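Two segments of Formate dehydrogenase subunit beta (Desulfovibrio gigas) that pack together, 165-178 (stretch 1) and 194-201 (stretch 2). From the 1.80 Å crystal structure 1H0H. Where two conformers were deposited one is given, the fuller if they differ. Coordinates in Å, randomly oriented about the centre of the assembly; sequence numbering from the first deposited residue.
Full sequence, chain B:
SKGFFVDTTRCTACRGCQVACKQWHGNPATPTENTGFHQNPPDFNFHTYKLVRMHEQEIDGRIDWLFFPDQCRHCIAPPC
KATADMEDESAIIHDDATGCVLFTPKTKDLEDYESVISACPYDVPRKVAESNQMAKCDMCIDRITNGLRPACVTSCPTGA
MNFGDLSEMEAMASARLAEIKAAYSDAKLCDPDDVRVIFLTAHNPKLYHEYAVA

Stretch 1 (165-178) DLSEMEAMASARLA
Stretch 2, residues 194-201: DVRVIFLT

A helix laid along a strand with nearly the same heading can pack through side chains alone, and this pair is a compact example. Helix 166-178 and strand 197-201 run parallel, their axes 5° apart and 9.3 Å at closest approach; no hydrogen bond crosses, and 399 Å² is buried. Asp165, extended at phi/psi -66/144, precedes the helix, whose regular turns begin when Met169 N bonds to Asp165 O (3.1 Å).

Leu166 (t, chi2 59°) sets the first register, its CA 6.7 Å from Arg196 CA. Leu166 CD2 lies 3.6 Å from NH1 of Arg196, an extended side chain (chi1 m, chi2 and chi3 t) whose end comes nearer the helix. Met169 (m, m, chi3 104°) starts toward the strand, but its end leads away. Glu170 (m, t) instead offers its aliphatic part, CG resting 3.8 Å from Ile198 CD1. One turn on, Ala173 CB meets Ile198 CG2 at 4.0 Å, so Ile198 (m, t) bridges successive turns. Arg176 (t, p, t) brings CG within 3.3 Å of Leu200 CD2, a tight contact, while its NE and NH2 are hydrogen-bonded elsewhere in the structure. Leu177 and Leu200, both t, p, join CD1 to CD1 at 3.7 Å; their CA atoms are 6.9 Å apart. Strand alternation turns Ile198 and Leu200 toward the helix, and Val197, Phe199 and Thr201 away.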

# COMPACT_ATOMS: atom_id res chain seq x y z
N ASP B 165 1.20 30.21 -21.62
CA ASP B 165 0.97 31.57 -22.07
C ASP B 165 -0.44 31.94 -21.64
O ASP B 165 -1.33 31.09 -21.62
CB ASP B 165 1.14 31.69 -23.57
CG ASP B 165 2.56 31.44 -23.98
OD1 ASP B 165 3.46 31.67 -23.14
OD2 ASP B 165 2.88 31.02 -25.11
N LEU B 166 -0.62 33.19 -21.26
CA LEU B 166 -1.91 33.67 -20.77
C LEU B 166 -3.09 33.35 -21.67
O LEU B 166 -4.11 32.84 -21.20
CB LEU B 166 -1.86 35.18 -20.52
CG LEU B 166 -3.12 35.73 -19.86
CD1 LEU B 166 -3.37 35.03 -18.51
CD2 LEU B 166 -3.02 37.24 -19.67
N SER B 167 -2.97 33.67 -22.95
CA SER B 167 -4.03 33.39 -23.91
C SER B 167 -4.47 31.92 -23.88
O SER B 167 -5.66 31.63 -23.85
CB SER B 167 -3.56 33.75 -25.32
OG SER B 167 -3.40 35.15 -25.48
N GLU B 168 -3.51 31.00 -23.88
CA GLU B 168 -3.81 29.56 -23.88
C GLU B 168 -4.56 29.16 -22.63
O GLU B 168 -5.49 28.35 -22.68
CB GLU B 168 -2.53 28.74 -23.98
CG GLU B 168 -1.98 28.67 -25.39
CD GLU B 168 -0.51 28.31 -25.46
OE1 GLU B 168 -0.02 27.61 -24.51
OE2 GLU B 168 0.14 28.73 -26.46
N MET B 169 -4.15 29.74 -21.50
CA MET B 169 -4.78 29.47 -20.21
C MET B 169 -6.19 30.07 -20.14
O MET B 169 -7.13 29.44 -19.61
CB MET B 169 -3.90 30.01 -19.10
CG MET B 169 -2.60 29.23 -18.91
SD MET B 169 -2.84 27.43 -18.59
CE MET B 169 -2.39 26.79 -20.21
N GLU B 170 -6.34 31.27 -20.69
CA GLU B 170 -7.66 31.90 -20.80
C GLU B 170 -8.61 31.02 -21.62
O GLU B 170 -9.76 30.80 -21.22
CB GLU B 170 -7.53 33.29 -21.42
CG GLU B 170 -6.89 34.30 -20.48
CD GLU B 170 -6.57 35.61 -21.16
OE1 GLU B 170 -6.41 35.63 -22.39
OE2 GLU B 170 -6.46 36.63 -20.44
N ALA B 171 -8.11 30.51 -22.74
CA ALA B 171 -8.91 29.65 -23.62
C ALA B 171 -9.25 28.32 -22.94
O ALA B 171 -10.38 27.81 -23.06
CB ALA B 171 -8.17 29.41 -24.93
N MET B 172 -8.26 27.76 -22.25
CA MET B 172 -8.47 26.52 -21.53
C MET B 172 -9.56 26.70 -20.47
O MET B 172 -10.48 25.89 -20.36
CB MET B 172 -7.16 26.09 -20.86
CG MET B 172 -7.20 24.67 -20.30
SD MET B 172 -5.67 24.25 -19.43
CE MET B 172 -4.65 23.83 -20.73
N ALA B 173 -9.45 27.76 -19.69
CA ALA B 173 -10.42 28.04 -18.64
C ALA B 173 -11.85 28.13 -19.20
O ALA B 173 -12.78 27.52 -18.67
CB ALA B 173 -10.05 29.33 -17.92
N SER B 174 -12.01 28.89 -20.28
CA SER B 174 -13.31 29.06 -20.92
C SER B 174 -13.90 27.77 -21.45
O SER B 174 -15.09 27.51 -21.30
CB SER B 174 -13.20 30.03 -22.09
OG SER B 174 -13.30 31.36 -21.60
N ALA B 175 -13.08 26.98 -22.11
CA ALA B 175 -13.51 25.70 -22.61
C ALA B 175 -13.94 24.77 -21.47
O ALA B 175 -14.94 24.06 -21.57
CB ALA B 175 -12.40 25.05 -23.45
N ARG B 176 -13.19 24.78 -20.37
CA ARG B 176 -13.50 23.87 -19.28
C ARG B 176 -14.80 24.28 -18.60
O ARG B 176 -15.62 23.43 -18.24
CB ARG B 176 -12.38 23.79 -18.25
CG ARG B 176 -12.75 22.92 -17.04
CD ARG B 176 -13.02 21.46 -17.39
NE ARG B 176 -13.21 20.70 -16.15
CZ ARG B 176 -13.80 19.51 -16.06
NH1 ARG B 176 -14.29 18.91 -17.15
NH2 ARG B 176 -13.90 18.93 -14.87
N LEU B 177 -14.97 25.60 -18.43
CA LEU B 177 -16.22 26.12 -17.90
C LEU B 177 -17.40 25.69 -18.77
O LEU B 177 -18.45 25.31 -18.26
CB LEU B 177 -16.22 27.65 -17.84
CG LEU B 177 -17.57 28.22 -17.42
CD1 LEU B 177 -17.99 27.67 -16.06
CD2 LEU B 177 -17.56 29.74 -17.40
N ALA B 178 -17.23 25.76 -20.09
CA ALA B 178 -18.30 25.38 -20.99
C ALA B 178 -18.70 23.92 -20.81
O ALA B 178 -19.88 23.58 -20.91
CB ALA B 178 -17.92 25.65 -22.46
N ASP B 194 -9.24 39.91 -15.12
CA ASP B 194 -8.35 40.75 -14.32
C ASP B 194 -7.09 40.11 -13.75
O ASP B 194 -6.17 40.82 -13.28
CB ASP B 194 -9.13 41.38 -13.16
CG ASP B 194 -10.43 42.03 -13.61
OD1 ASP B 194 -10.37 42.99 -14.38
OD2 ASP B 194 -11.57 41.67 -13.21
N VAL B 195 -7.01 38.78 -13.80
CA VAL B 195 -5.90 38.09 -13.15
C VAL B 195 -5.19 37.11 -14.08
O VAL B 195 -5.72 36.74 -15.12
CB VAL B 195 -6.39 37.31 -11.91
CG1 VAL B 195 -7.13 38.26 -10.96
CG2 VAL B 195 -7.31 36.17 -12.31
N ARG B 196 -4.00 36.67 -13.69
CA ARG B 196 -3.29 35.67 -14.48
C ARG B 196 -3.49 34.25 -13.95
O ARG B 196 -3.37 33.28 -14.70
CB ARG B 196 -1.80 36.00 -14.57
CG ARG B 196 -1.51 37.23 -15.43
CD ARG B 196 -0.05 37.67 -15.36
NE ARG B 196 0.14 38.86 -16.15
CZ ARG B 196 0.24 38.85 -17.48
NH1 ARG B 196 0.18 37.69 -18.10
NH2 ARG B 196 0.38 39.99 -18.17
N VAL B 197 -3.81 34.13 -12.68
CA VAL B 197 -4.13 32.83 -12.11
C VAL B 197 -5.65 32.70 -12.12
O VAL B 197 -6.34 33.29 -11.27
CB VAL B 197 -3.57 32.67 -10.67
CG1 VAL B 197 -3.92 31.29 -10.11
CG2 VAL B 197 -2.06 32.83 -10.66
N ILE B 198 -6.18 31.93 -13.07
CA ILE B 198 -7.63 31.83 -13.24
C ILE B 198 -8.24 30.56 -12.61
O ILE B 198 -7.98 29.46 -13.10
CB ILE B 198 -8.02 31.90 -14.73
CG1 ILE B 198 -7.44 33.14 -15.42
CG2 ILE B 198 -9.57 31.86 -14.85
CD1 ILE B 198 -7.57 33.13 -16.97
N PHE B 199 -9.02 30.71 -11.54
CA PHE B 199 -9.70 29.56 -10.92
C PHE B 199 -11.10 29.30 -11.49
O PHE B 199 -11.89 30.25 -11.69
CB PHE B 199 -9.88 29.73 -9.43
CG PHE B 199 -8.62 29.80 -8.65
CD1 PHE B 199 -7.94 31.00 -8.54
CD2 PHE B 199 -8.13 28.69 -7.96
CE1 PHE B 199 -6.82 31.09 -7.78
CE2 PHE B 199 -6.98 28.76 -7.21
CZ PHE B 199 -6.31 29.97 -7.13
N LEU B 200 -11.39 28.03 -11.76
CA LEU B 200 -12.72 27.59 -12.12
C LEU B 200 -13.32 26.99 -10.87
O LEU B 200 -12.66 26.18 -10.19
CB LEU B 200 -12.69 26.52 -13.22
CG LEU B 200 -14.02 25.81 -13.49
CD1 LEU B 200 -15.09 26.80 -13.98
CD2 LEU B 200 -13.89 24.70 -14.51
N THR B 201 -14.53 27.41 -10.52
CA THR B 201 -15.27 26.81 -9.41
C THR B 201 -16.56 26.27 -9.95
O THR B 201 -17.06 26.76 -10.97
CB THR B 201 -15.53 27.81 -8.27
OG1 THR B 201 -16.10 29.04 -8.78
CG2 THR B 201 -14.24 28.19 -7.60